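Local coordinates for protein autolysin E (Staphylococcus aureus, PDB 4PI9) that probably cleaves the glycan strands of bacterial cell-wall peptidoglycan as an endo-beta-N-acetylglucosaminidase, and here holds a muramyl dipeptide fragment, at residues Y127-G132 against E151-P156; F131-F136 against K145-K150. All coordinates share one frame; numbering follows the deposited sequence.

In the fold
Interactions 1 and 2 fold one loop, the chain that follows strand 125-127, against the two ends of short helix 147-150: residues 127-132 meet the chain leaving that helix, residues 131-136 the turn entering it. Both are partly buried, but interaction 1 is the larger and more aromatic, with the Tyr128 and Phe130 rings against Pro156 and the Trp153 ring against the Tyr128 carbonyl and the Asn129 amide; interaction 2 includes two exposed residues and relies on a serine hydroxyl and two waters. They join where the Trp153 ring touches Ile133 and where Trp153 N probably bonds to Ala148 O. Both border the bound muramyl dipeptide, to which Gly134 of interaction 2 hydrogen-bonds.

Interaction 1 of 2, residues Y127-G132 against E151-P156; sequences YYNFFG and EQWTSP. With 3LT ((4R)-4-[[(2S)-2-[[(2R)-2-[(2R,3S,4R,5R,6R)-5-acetamido-2-(hydroxymethyl)-3,6-bis(oxidanyl)oxan-4-yl]oxypropanoyl]amino]propanoyl]amino]-5-azanyl-5-oxidanylidene-pentanoic acid), chain L.
Tyr128 lays its ring against Pro156. CG stands anti to the carbonyl carbon (chi1 -65°), which sends the side chain over residues 154-156. CB is 4.0 Å from Ser155 O, CD1 comes to 3.5 Å from Ser155 C, and CE1, further out, has Thr154 O near the ring plane. On the other side CD2 and CE2 lie nearest Pro156 CG, and toward the tip CZ has Pro156 CD at 3.8 Å. That CD sits over the centre of one face, 3.8 Å from the Tyr128 centroid and 11° off the normal, a CH-pi contact. Proline suits the place because its ring offers a C-H where other residues carry an N-H. The backbone beneath is tied by Tyr128 N to Trp153 O at 3.0 Å; the same oxygen takes a CA-H contact from Tyr127.

Around this centre, Phe130 meets Pro156 CB with the edge of its ring, CZ at 3.8 Å. The Trp153 ring turns an edge to Tyr128 O and, at CZ3, to the amide of Asn129, whose plane stands 87° from it. That amide is fixed by two bonds: OD1 accepts from Phe131 N, and ND2 donates to Ile133 O. Ser155 OG caps Lys158 N at the start of helix 156-172. The arrangement joins an Asx turn on one side to a helix N-cap on the other, in a glucosaminidase domain of the lysozyme clan.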
ATOM      1  N   TYR A 127      16.015  -1.122 -11.966  1.00 33.51           N
ATOM      2  CA  TYR A 127      14.571  -1.008 -11.711  1.00 32.07           C
ATOM      3  C   TYR A 127      14.274  -0.791 -10.250  1.00 27.02           C
ATOM      4  O   TYR A 127      14.894  -1.335  -9.354  1.00 28.32           O
ATOM      5  CB  TYR A 127      13.838  -2.250 -12.247  1.00 33.43           C
ATOM      6  CG  TYR A 127      13.970  -2.358 -13.742  1.00 36.14           C
ATOM      7  CD1 TYR A 127      13.184  -1.580 -14.593  1.00 40.56           C
ATOM      8  CD2 TYR A 127      14.918  -3.202 -14.315  1.00 43.96           C
ATOM      9  CE1 TYR A 127      13.326  -1.647 -15.973  1.00 43.26           C
ATOM     10  CE2 TYR A 127      15.069  -3.273 -15.691  1.00 41.94           C
ATOM     11  CZ  TYR A 127      14.275  -2.498 -16.515  1.00 43.29           C
ATOM     12  OH  TYR A 127      14.414  -2.579 -17.886  1.00 46.64           O
ATOM     13  N   TYR A 128      13.258   0.049 -10.003  1.00 26.63           N
ATOM     14  CA  TYR A 128      12.906   0.476  -8.668  1.00 23.10           C
ATOM     15  C   TYR A 128      11.408   0.113  -8.440  1.00 19.45           C
ATOM     16  O   TYR A 128      10.636   0.056  -9.407  1.00 23.90           O
ATOM     17  CB  TYR A 128      13.074   2.018  -8.569  1.00 22.32           C
ATOM     18  CG  TYR A 128      14.508   2.455  -8.739  1.00 22.87           C
ATOM     19  CD1 TYR A 128      15.008   2.688 -10.017  1.00 24.51           C
ATOM     20  CD2 TYR A 128      15.327   2.556  -7.645  1.00 22.61           C
ATOM     21  CE1 TYR A 128      16.349   3.049 -10.178  1.00 23.33           C
ATOM     22  CE2 TYR A 128      16.673   2.927  -7.798  1.00 23.75           C
ATOM     23  CZ  TYR A 128      17.134   3.149  -9.077  1.00 21.17           C
ATOM     24  OH  TYR A 128      18.491   3.515  -9.164  1.00 26.49           O
ATOM     25  N   ASN A 129      11.097  -0.100  -7.183  1.00 22.40           N
ATOM     26  CA  ASN A 129       9.703  -0.439  -6.755  1.00 21.18           C
ATOM     27  C   ASN A 129       9.528  -0.055  -5.322  1.00 21.37           C
ATOM     28  O   ASN A 129      10.169  -0.594  -4.457  1.00 20.47           O
ATOM     29  CB  ASN A 129       9.533  -1.955  -6.946  1.00 22.16           C
ATOM     30  CG  ASN A 129       8.104  -2.437  -6.801  1.00 23.92           C
ATOM     31  OD1 ASN A 129       7.278  -1.862  -6.089  1.00 21.51           O
ATOM     32  ND2 ASN A 129       7.844  -3.560  -7.428  1.00 24.01           N
ATOM     33  N   PHE A 130       8.651   0.945  -5.051  1.00 20.04           N
ATOM     34  CA  PHE A 130       8.518   1.435  -3.683  1.00 18.41           C
ATOM     35  C   PHE A 130       7.182   1.062  -3.037  1.00 18.26           C
ATOM     36  O   PHE A 130       6.934   1.449  -1.912  1.00 18.18           O
ATOM     37  CB  PHE A 130       8.656   2.973  -3.641  1.00 18.61           C
ATOM     38  CG  PHE A 130       9.978   3.504  -4.218  1.00 20.93           C
ATOM     39  CD1 PHE A 130      11.154   2.837  -3.991  1.00 21.34           C
ATOM     40  CD2 PHE A 130      10.019   4.708  -4.883  1.00 20.70           C
ATOM     41  CE1 PHE A 130      12.350   3.334  -4.474  1.00 22.34           C
ATOM     42  CE2 PHE A 130      11.199   5.213  -5.361  1.00 22.12           C
ATOM     43  CZ  PHE A 130      12.369   4.501  -5.180  1.00 21.57           C
ATOM     44  N   PHE A 131       6.434   0.188  -3.693  1.00 19.23           N
ATOM     45  CA  PHE A 131       5.088  -0.120  -3.185  1.00 17.85           C
ATOM     46  C   PHE A 131       4.782  -1.618  -3.135  1.00 19.63           C
ATOM     47  O   PHE A 131       3.618  -1.973  -3.023  1.00 18.20           O
ATOM     48  CB  PHE A 131       4.048   0.636  -4.000  1.00 18.45           C
ATOM     49  CG  PHE A 131       4.242   2.133  -3.956  1.00 16.24           C
ATOM     50  CD1 PHE A 131       3.756   2.903  -2.881  1.00 16.54           C
ATOM     51  CD2 PHE A 131       4.899   2.750  -4.984  1.00 17.95           C
ATOM     52  CE1 PHE A 131       3.955   4.285  -2.862  1.00 18.11           C
ATOM     53  CE2 PHE A 131       5.076   4.093  -4.983  1.00 17.86           C
ATOM     54  CZ  PHE A 131       4.672   4.859  -3.906  1.00 17.25           C
ATOM     55  N   GLY A 132       5.806  -2.469  -3.182  1.00 19.83           N
ATOM     56  CA  GLY A 132       5.550  -3.935  -3.092  1.00 21.10           C
ATOM     57  C   GLY A 132       4.671  -4.495  -4.192  1.00 20.68           C
ATOM     58  O   GLY A 132       3.775  -5.341  -3.912  1.00 20.77           O
ATOM     59  N   GLU A 151       6.822  -2.268 -16.705  1.00 37.29           N
ATOM     60  CA  GLU A 151       6.423  -0.852 -16.715  1.00 39.16           C
ATOM     61  C   GLU A 151       7.588   0.117 -16.861  1.00 35.64           C
ATOM     62  O   GLU A 151       7.380   1.339 -16.940  1.00 33.07           O
ATOM     63  CB  GLU A 151       5.667  -0.516 -15.420  1.00 37.28           C
ATOM     64  CG  GLU A 151       4.351  -1.245 -15.289  1.00 40.44           C
ATOM     65  CD  GLU A 151       3.370  -0.888 -16.371  1.00 43.17           C
ATOM     66  OE1 GLU A 151       3.359   0.276 -16.837  1.00 44.02           O
ATOM     67  OE2 GLU A 151       2.598  -1.783 -16.763  1.00 47.47           O
ATOM     68  N   GLN A 152       8.793  -0.432 -16.814  1.00 38.51           N
ATOM     69  CA  GLN A 152      10.011   0.330 -17.039  1.00 40.17           C
ATOM     70  C   GLN A 152      10.144   1.448 -16.022  1.00 36.30           C
ATOM     71  O   GLN A 152      10.316   2.633 -16.365  1.00 36.31           O
ATOM     72  CB  GLN A 152      10.039   0.853 -18.468  1.00 43.87           C
ATOM     73  CG  GLN A 152      10.259  -0.261 -19.496  1.00 48.02           C
ATOM     74  CD  GLN A 152      11.656  -0.875 -19.421  1.00 53.38           C
ATOM     75  OE1 GLN A 152      11.825  -2.096 -19.542  1.00 57.03           O
ATOM     76  NE2 GLN A 152      12.667  -0.031 -19.222  1.00 53.59           N
ATOM     77  N   TRP A 153      10.063   1.042 -14.764  1.00 31.02           N
ATOM     78  CA  TRP A 153      10.345   1.912 -13.651  1.00 28.63           C
ATOM     79  C   TRP A 153      11.855   1.915 -13.477  1.00 25.62           C
ATOM     80  O   TRP A 153      12.428   1.266 -12.599  1.00 26.48           O
ATOM     81  CB  TRP A 153       9.639   1.445 -12.380  1.00 26.89           C
ATOM     82  CG  TRP A 153       8.133   1.444 -12.508  1.00 25.24           C
ATOM     83  CD1 TRP A 153       7.369   2.109 -13.385  1.00 23.90           C
ATOM     84  CD2 TRP A 153       7.239   0.736 -11.640  1.00 23.30           C
ATOM     85  NE1 TRP A 153       6.015   1.825 -13.174  1.00 24.42           N
ATOM     86  CE2 TRP A 153       5.926   1.003 -12.085  1.00 24.52           C
ATOM     87  CE3 TRP A 153       7.433  -0.087 -10.537  1.00 25.82           C
ATOM     88  CZ2 TRP A 153       4.791   0.442 -11.460  1.00 23.01           C
ATOM     89  CZ3 TRP A 153       6.306  -0.660  -9.927  1.00 24.27           C
ATOM     90  CH2 TRP A 153       5.021  -0.380 -10.395  1.00 24.44           C
ATOM     91  N   THR A 154      12.481   2.671 -14.381  1.00 26.67           N
ATOM     92  CA  THR A 154      13.927   2.770 -14.465  1.00 30.22           C
ATOM     93  C   THR A 154      14.539   3.878 -13.589  1.00 29.61           C
ATOM     94  O   THR A 154      15.752   4.117 -13.624  1.00 31.48           O
ATOM     95  CB  THR A 154      14.311   2.967 -15.942  1.00 28.52           C
ATOM     96  OG1 THR A 154      13.625   4.096 -16.540  1.00 31.91           O
ATOM     97  CG2 THR A 154      13.963   1.715 -16.702  1.00 32.73           C
ATOM     98  N   SER A 155      13.722   4.577 -12.796  1.00 26.23           N
ATOM     99  CA  SER A 155      14.221   5.618 -11.918  1.00 24.28           C
ATOM    100  C   SER A 155      13.337   5.714 -10.677  1.00 22.71           C
ATOM    101  O   SER A 155      12.167   5.261 -10.751  1.00 23.44           O
ATOM    102  CB  SER A 155      14.210   6.955 -12.652  1.00 24.61           C
ATOM    103  OG  SER A 155      12.875   7.443 -12.885  1.00 27.69           O
ATOM    104  N   PRO A 156      13.868   6.236  -9.574  1.00 22.72           N
ATOM    105  CA  PRO A 156      12.976   6.441  -8.445  1.00 21.60           C
ATOM    106  C   PRO A 156      11.730   7.253  -8.773  1.00 24.23           C
ATOM    107  O   PRO A 156      10.607   6.907  -8.323  1.00 21.48           O
ATOM    108  CB  PRO A 156      13.840   7.207  -7.434  1.00 22.21           C
ATOM    109  CG  PRO A 156      15.253   6.669  -7.714  1.00 22.05           C
ATOM    110  CD  PRO A 156      15.279   6.514  -9.191  1.00 22.36           C
TER
HETATM  111  CAA 3LT L 311       1.302  -9.568  -2.738  1.00 27.92           C
HETATM  112  CAJ 3LT L 311       0.842  -9.127  -4.152  1.00 22.22           C
HETATM  113  CAI 3LT L 311      -0.490  -9.892  -4.459  1.00 23.42           C
HETATM  114  CAG 3LT L 311      -0.229 -11.406  -4.364  1.00 29.24           C
HETATM  115  CAD 3LT L 311       0.410 -11.747  -2.994  1.00 31.51           C
HETATM  116  CAE 3LT L 311       0.745 -13.244  -2.781  1.00 35.54           C
HETATM  117  CAL 3LT L 311       0.954  -6.809  -5.064  1.00 22.74           C
HETATM  118  CAN 3LT L 311       0.462  -5.399  -4.916  1.00 22.37           C
HETATM  119  CAP 3LT L 311      -1.939  -8.580  -5.854  1.00 19.74           C
HETATM  120  CAR 3LT L 311      -1.753  -7.725  -7.070  1.00 21.91           C
HETATM  121  CAQ 3LT L 311      -3.360  -9.179  -5.838  1.00 20.60           C
HETATM  122  OAB 3LT L 311       2.406  -8.819  -2.393  1.00 32.14           O
HETATM  123  OAO 3LT L 311      -0.970  -9.610  -5.751  1.00 21.72           O
HETATM  124  OAH 3LT L 311      -1.499 -12.089  -4.502  1.00 29.64           O
HETATM  125  OAC 3LT L 311       1.624 -10.974  -2.817  1.00 31.62           O
HETATM  126  OAF 3LT L 311       1.422 -13.593  -4.031  1.00 41.22           O
HETATM  127  OAM 3LT L 311       1.621  -7.116  -6.043  1.00 23.70           O
HETATM  128  OAS 3LT L 311      -2.365  -6.667  -7.172  1.00 21.39           O
HETATM  129  NAK 3LT L 311       0.539  -7.685  -4.149  1.00 21.84           N
HETATM  130  NAT 3LT L 311      -0.885  -8.156  -7.999  1.00 23.63           N
HETATM  131  CAU 3LT L 311      -0.574  -7.327  -9.196  1.00 28.99           C
HETATM  132  CAW 3LT L 311      -1.226  -7.707 -10.545  1.00 37.97           C
HETATM  133  CAV 3LT L 311       0.966  -7.261  -9.335  1.00 30.56           C
HETATM  134  OAX 3LT L 311      -1.935  -6.571 -11.055  1.00 41.27           O
HETATM  135  C   3LT L 311      -1.446 -10.021 -12.581  1.00 54.23           C
HETATM  136  N   3LT L 311      -2.149  -8.859 -10.464  1.00 46.07           N
HETATM  137  O   3LT L 311      -0.887 -10.944 -13.171  1.00 63.58           O
HETATM  138  NBH 3LT L 311      -2.059  -9.030 -13.245  1.00 56.30           N
HETATM  139  CA  3LT L 311      -1.511 -10.048 -11.014  1.00 52.59           C
HETATM  140  CB  3LT L 311      -0.109 -10.273 -10.346  1.00 51.84           C
HETATM  141  CD  3LT L 311       0.982 -11.394  -8.344  1.00 57.62           C
HETATM  142  CG  3LT L 311      -0.181 -11.434  -9.352  1.00 52.74           C
HETATM  143  OE2 3LT L 311       1.497 -10.324  -7.944  1.00 45.59           O
HETATM  144  OE1 3LT L 311       1.402 -12.527  -8.006  1.00 73.35           O

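Interaction 2 of 2, residues F131-F136 against K145-K150; sequences FGIGAF and KSYAEK. With 3LT ((4R)-4-[[(2S)-2-[[(2R)-2-[(2R,3S,4R,5R,6R)-5-acetamido-2-(hydroxymethyl)-3,6-bis(oxidanyl)oxan-4-yl]oxypropanoyl]amino]propanoyl]amino]-5-azanyl-5-oxidanylidene-pentanoic acid), chain L.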
ATOM      1  N   PHE A 131       6.434   0.188  -3.693  1.00 19.23           N
ATOM      2  CA  PHE A 131       5.088  -0.120  -3.185  1.00 17.85           C
ATOM      3  C   PHE A 131       4.782  -1.618  -3.135  1.00 19.63           C
ATOM      4  O   PHE A 131       3.618  -1.973  -3.023  1.00 18.20           O
ATOM      5  CB  PHE A 131       4.048   0.636  -4.000  1.00 18.45           C
ATOM      6  CG  PHE A 131       4.242   2.133  -3.956  1.00 16.24           C
ATOM      7  CD1 PHE A 131       3.756   2.903  -2.881  1.00 16.54           C
ATOM      8  CD2 PHE A 131       4.899   2.750  -4.984  1.00 17.95           C
ATOM      9  CE1 PHE A 131       3.955   4.285  -2.862  1.00 18.11           C
ATOM     10  CE2 PHE A 131       5.076   4.093  -4.983  1.00 17.86           C
ATOM     11  CZ  PHE A 131       4.672   4.859  -3.906  1.00 17.25           C
ATOM     12  N   GLY A 132       5.806  -2.469  -3.182  1.00 19.83           N
ATOM     13  CA  GLY A 132       5.550  -3.935  -3.092  1.00 21.10           C
ATOM     14  C   GLY A 132       4.671  -4.495  -4.192  1.00 20.68           C
ATOM     15  O   GLY A 132       3.775  -5.341  -3.912  1.00 20.77           O
ATOM     16  N   ILE A 133       4.844  -4.016  -5.421  1.00 19.14           N
ATOM     17  CA  ILE A 133       3.987  -4.332  -6.527  1.00 19.15           C
ATOM     18  C   ILE A 133       4.624  -5.449  -7.331  1.00 22.01           C
ATOM     19  O   ILE A 133       5.706  -5.283  -7.942  1.00 25.28           O
ATOM     20  CB  ILE A 133       3.696  -3.129  -7.464  1.00 19.98           C
ATOM     21  CG1 ILE A 133       3.003  -2.022  -6.691  1.00 18.26           C
ATOM     22  CG2 ILE A 133       2.866  -3.522  -8.649  1.00 21.09           C
ATOM     23  CD1 ILE A 133       3.009  -0.651  -7.349  1.00 19.13           C
ATOM     24  N   GLY A 134       3.952  -6.598  -7.339  1.00 24.35           N
ATOM     25  CA  GLY A 134       4.476  -7.751  -8.040  1.00 28.03           C
ATOM     26  C   GLY A 134       5.755  -8.307  -7.449  1.00 27.60           C
ATOM     27  O   GLY A 134       6.155  -8.018  -6.329  1.00 29.73           O
ATOM     28  N   ALA A 135       6.372  -9.162  -8.255  1.00 34.55           N
ATOM     29  CA  ALA A 135       7.576  -9.861  -7.885  1.00 34.52           C
ATOM     30  C   ALA A 135       8.746  -8.909  -8.117  1.00 29.80           C
ATOM     31  O   ALA A 135       8.882  -8.350  -9.198  1.00 29.67           O
ATOM     32  CB  ALA A 135       7.722 -11.117  -8.740  1.00 37.09           C
ATOM     33  N   PHE A 136       9.515  -8.713  -7.057  1.00 33.72           N
ATOM     34  CA  PHE A 136      10.656  -7.792  -7.072  1.00 37.25           C
ATOM     35  C   PHE A 136      11.811  -8.337  -6.259  1.00 38.66           C
ATOM     36  O   PHE A 136      11.959  -8.086  -5.041  1.00 40.14           O
ATOM     37  CB  PHE A 136      10.228  -6.419  -6.550  1.00 35.74           C
ATOM     38  CG  PHE A 136      11.224  -5.342  -6.850  1.00 30.98           C
ATOM     39  CD1 PHE A 136      11.430  -4.948  -8.159  1.00 30.71           C
ATOM     40  CD2 PHE A 136      11.942  -4.744  -5.822  1.00 32.31           C
ATOM     41  CE1 PHE A 136      12.364  -3.931  -8.448  1.00 33.27           C
ATOM     42  CE2 PHE A 136      12.865  -3.755  -6.105  1.00 31.72           C
ATOM     43  CZ  PHE A 136      13.062  -3.359  -7.410  1.00 29.33           C
ATOM     44  N   LYS A 145       9.781 -11.417 -15.563  1.00 73.48           N
ATOM     45  CA  LYS A 145       8.503 -11.624 -14.874  1.00 74.25           C
ATOM     46  C   LYS A 145       8.461 -10.685 -13.669  1.00 64.41           C
ATOM     47  O   LYS A 145       8.241 -11.123 -12.534  1.00 65.86           O
ATOM     48  CB  LYS A 145       8.346 -13.084 -14.413  1.00 77.50           C
ATOM     49  CG  LYS A 145       8.232 -14.120 -15.527  1.00 83.00           C
ATOM     50  CD  LYS A 145       6.868 -14.099 -16.219  1.00 87.46           C
ATOM     51  CE  LYS A 145       6.844 -13.236 -17.476  1.00 89.07           C
ATOM     52  NZ  LYS A 145       7.703 -13.782 -18.564  1.00 91.06           N
ATOM     53  N   SER A 146       8.711  -9.402 -13.929  1.00 57.23           N
ATOM     54  CA  SER A 146       8.716  -8.364 -12.896  1.00 49.00           C
ATOM     55  C   SER A 146       7.830  -7.226 -13.357  1.00 42.70           C
ATOM     56  O   SER A 146       7.998  -6.690 -14.463  1.00 42.07           O
ATOM     57  CB  SER A 146      10.132  -7.849 -12.647  1.00 48.79           C
ATOM     58  OG  SER A 146      10.159  -6.908 -11.582  1.00 49.45           O
ATOM     59  N   TYR A 147       6.870  -6.839 -12.515  1.00 36.35           N
ATOM     60  CA  TYR A 147       5.960  -5.778 -12.901  1.00 33.56           C
ATOM     61  C   TYR A 147       6.761  -4.486 -13.218  1.00 31.06           C
ATOM     62  O   TYR A 147       6.467  -3.798 -14.191  1.00 32.75           O
ATOM     63  CB  TYR A 147       4.917  -5.539 -11.777  1.00 31.97           C
ATOM     64  CG  TYR A 147       3.698  -4.791 -12.258  1.00 33.22           C
ATOM     65  CD1 TYR A 147       3.662  -3.396 -12.225  1.00 31.31           C
ATOM     66  CD2 TYR A 147       2.586  -5.467 -12.747  1.00 31.48           C
ATOM     67  CE1 TYR A 147       2.569  -2.695 -12.684  1.00 33.10           C
ATOM     68  CE2 TYR A 147       1.483  -4.777 -13.214  1.00 33.01           C
ATOM     69  CZ  TYR A 147       1.475  -3.389 -13.174  1.00 32.48           C
ATOM     70  OH  TYR A 147       0.393  -2.690 -13.630  1.00 39.65           O
ATOM     71  N   ALA A 148       7.753  -4.225 -12.375  1.00 32.69           N
ATOM     72  CA  ALA A 148       8.584  -3.003 -12.447  1.00 33.21           C
ATOM     73  C   ALA A 148       9.301  -2.893 -13.802  1.00 36.38           C
ATOM     74  O   ALA A 148       9.369  -1.805 -14.388  1.00 36.22           O
ATOM     75  CB  ALA A 148       9.574  -2.975 -11.305  1.00 32.83           C
ATOM     76  N   GLU A 149       9.784  -4.026 -14.304  1.00 36.49           N
ATOM     77  CA  GLU A 149      10.453  -4.093 -15.633  1.00 41.02           C
ATOM     78  C   GLU A 149       9.437  -3.930 -16.782  1.00 42.65           C
ATOM     79  O   GLU A 149       9.587  -3.092 -17.671  1.00 36.75           O
ATOM     80  CB  GLU A 149      11.188  -5.416 -15.727  1.00 44.27           C
ATOM     81  CG  GLU A 149      12.032  -5.602 -16.974  1.00 53.60           C
ATOM     82  CD  GLU A 149      13.136  -6.626 -16.751  1.00 59.30           C
ATOM     83  OE1 GLU A 149      13.975  -6.416 -15.840  1.00 64.43           O
ATOM     84  OE2 GLU A 149      13.172  -7.637 -17.482  1.00 67.96           O
ATOM     85  N   LYS A 150       8.350  -4.684 -16.736  1.00 42.79           N
ATOM     86  CA  LYS A 150       7.270  -4.481 -17.694  1.00 43.20           C
ATOM     87  C   LYS A 150       6.871  -2.994 -17.829  1.00 40.54           C
ATOM     88  O   LYS A 150       6.620  -2.500 -18.935  1.00 38.32           O
ATOM     89  CB  LYS A 150       6.082  -5.355 -17.275  1.00 49.73           C
ATOM     90  CG  LYS A 150       4.792  -5.137 -18.049  1.00 55.33           C
ATOM     91  CD  LYS A 150       3.737  -6.157 -17.616  1.00 59.18           C
ATOM     92  CE  LYS A 150       2.320  -5.694 -17.929  1.00 59.57           C
ATOM     93  NZ  LYS A 150       1.854  -4.707 -16.922  1.00 59.59           N
TER
HETATM   94  CAA 3LT L 311       1.302  -9.568  -2.738  1.00 27.92           C
HETATM   95  CAJ 3LT L 311       0.842  -9.127  -4.152  1.00 22.22           C
HETATM   96  CAI 3LT L 311      -0.490  -9.892  -4.459  1.00 23.42           C
HETATM   97  CAG 3LT L 311      -0.229 -11.406  -4.364  1.00 29.24           C
HETATM   98  CAD 3LT L 311       0.410 -11.747  -2.994  1.00 31.51           C
HETATM   99  CAE 3LT L 311       0.745 -13.244  -2.781  1.00 35.54           C
HETATM  100  CAL 3LT L 311       0.954  -6.809  -5.064  1.00 22.74           C
HETATM  101  CAN 3LT L 311       0.462  -5.399  -4.916  1.00 22.37           C
HETATM  102  CAP 3LT L 311      -1.939  -8.580  -5.854  1.00 19.74           C
HETATM  103  CAR 3LT L 311      -1.753  -7.725  -7.070  1.00 21.91           C
HETATM  104  CAQ 3LT L 311      -3.360  -9.179  -5.838  1.00 20.60           C
HETATM  105  OAB 3LT L 311       2.406  -8.819  -2.393  1.00 32.14           O
HETATM  106  OAO 3LT L 311      -0.970  -9.610  -5.751  1.00 21.72           O
HETATM  107  OAH 3LT L 311      -1.499 -12.089  -4.502  1.00 29.64           O
HETATM  108  OAC 3LT L 311       1.624 -10.974  -2.817  1.00 31.62           O
HETATM  109  OAF 3LT L 311       1.422 -13.593  -4.031  1.00 41.22           O
HETATM  110  OAM 3LT L 311       1.621  -7.116  -6.043  1.00 23.70           O
HETATM  111  OAS 3LT L 311      -2.365  -6.667  -7.172  1.00 21.39           O
HETATM  112  NAK 3LT L 311       0.539  -7.685  -4.149  1.00 21.84           N
HETATM  113  NAT 3LT L 311      -0.885  -8.156  -7.999  1.00 23.63           N
HETATM  114  CAU 3LT L 311      -0.574  -7.327  -9.196  1.00 28.99           C
HETATM  115  CAW 3LT L 311      -1.226  -7.707 -10.545  1.00 37.97           C
HETATM  116  CAV 3LT L 311       0.966  -7.261  -9.335  1.00 30.56           C
HETATM  117  OAX 3LT L 311      -1.935  -6.571 -11.055  1.00 41.27           O
HETATM  118  C   3LT L 311      -1.446 -10.021 -12.581  1.00 54.23           C
HETATM  119  N   3LT L 311      -2.149  -8.859 -10.464  1.00 46.07           N
HETATM  120  O   3LT L 311      -0.887 -10.944 -13.171  1.00 63.58           O
HETATM  121  NBH 3LT L 311      -2.059  -9.030 -13.245  1.00 56.30           N
HETATM  122  CA  3LT L 311      -1.511 -10.048 -11.014  1.00 52.59           C
HETATM  123  CB  3LT L 311      -0.109 -10.273 -10.346  1.00 51.84           C
HETATM  124  CD  3LT L 311       0.982 -11.394  -8.344  1.00 57.62           C
HETATM  125  CG  3LT L 311      -0.181 -11.434  -9.352  1.00 52.74           C
HETATM  126  OE2 3LT L 311       1.497 -10.324  -7.944  1.00 45.59           O
HETATM  127  OE1 3LT L 311       1.402 -12.527  -8.006  1.00 73.35           O
HETATM  128  O   HOH W   1       7.818  -5.892  -9.533  1.00 31.12           O
HETATM  129  O   HOH W   2       5.104  -9.342 -11.232  1.00 29.69           O
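The ring of Tyr147 takes the CG2 methyl of Ile133 over one face, 4.1 Å from its centroid and 29° off the normal, so the methyl lies nearer the CG-CD1 side than the middle. Phe166 packs on this tyrosine edge-to-face, and CAV, the alanyl methyl of the bound muramyl dipeptide, approaches CD2 obliquely at 4.2 Å. Phe136 presents its edge to Ser146 OG, while Ala148 CB approaches the ring obliquely, 4.1 Å from CE1; a small methyl suits this buried spot on the helix.

With chi1 at -162°, CG of Tyr147 extends opposite its main-chain nitrogen, and the ring reaches toward Ile133. Gly134 passes close to the root of this side chain: its CA is 4.4 Å from Tyr147 CB, leaving little room for a side chain, and its positive phi also favours glycine. Gly134 N donates to OAM, the acetamido oxygen of the sugar in the bound ligand, at 2.7 Å and 169°, an almost straight bond. This is consistent with a place in the peptidoglycan-binding groove of this glucosaminidase; Tyr171 OH and Tyr194 O also bond to the ligand.

Ser146, at the N-cap position of helix 147-150, donates from OG to Ala135 O at 3.1 Å. Water 1 donates to the same carbonyl, 2.7 Å from Ala135 O, and to Ile133 O, while accepting from Ala148 N. Water 2 accepts from Ala135 N and, weakly, from Tyr147 N.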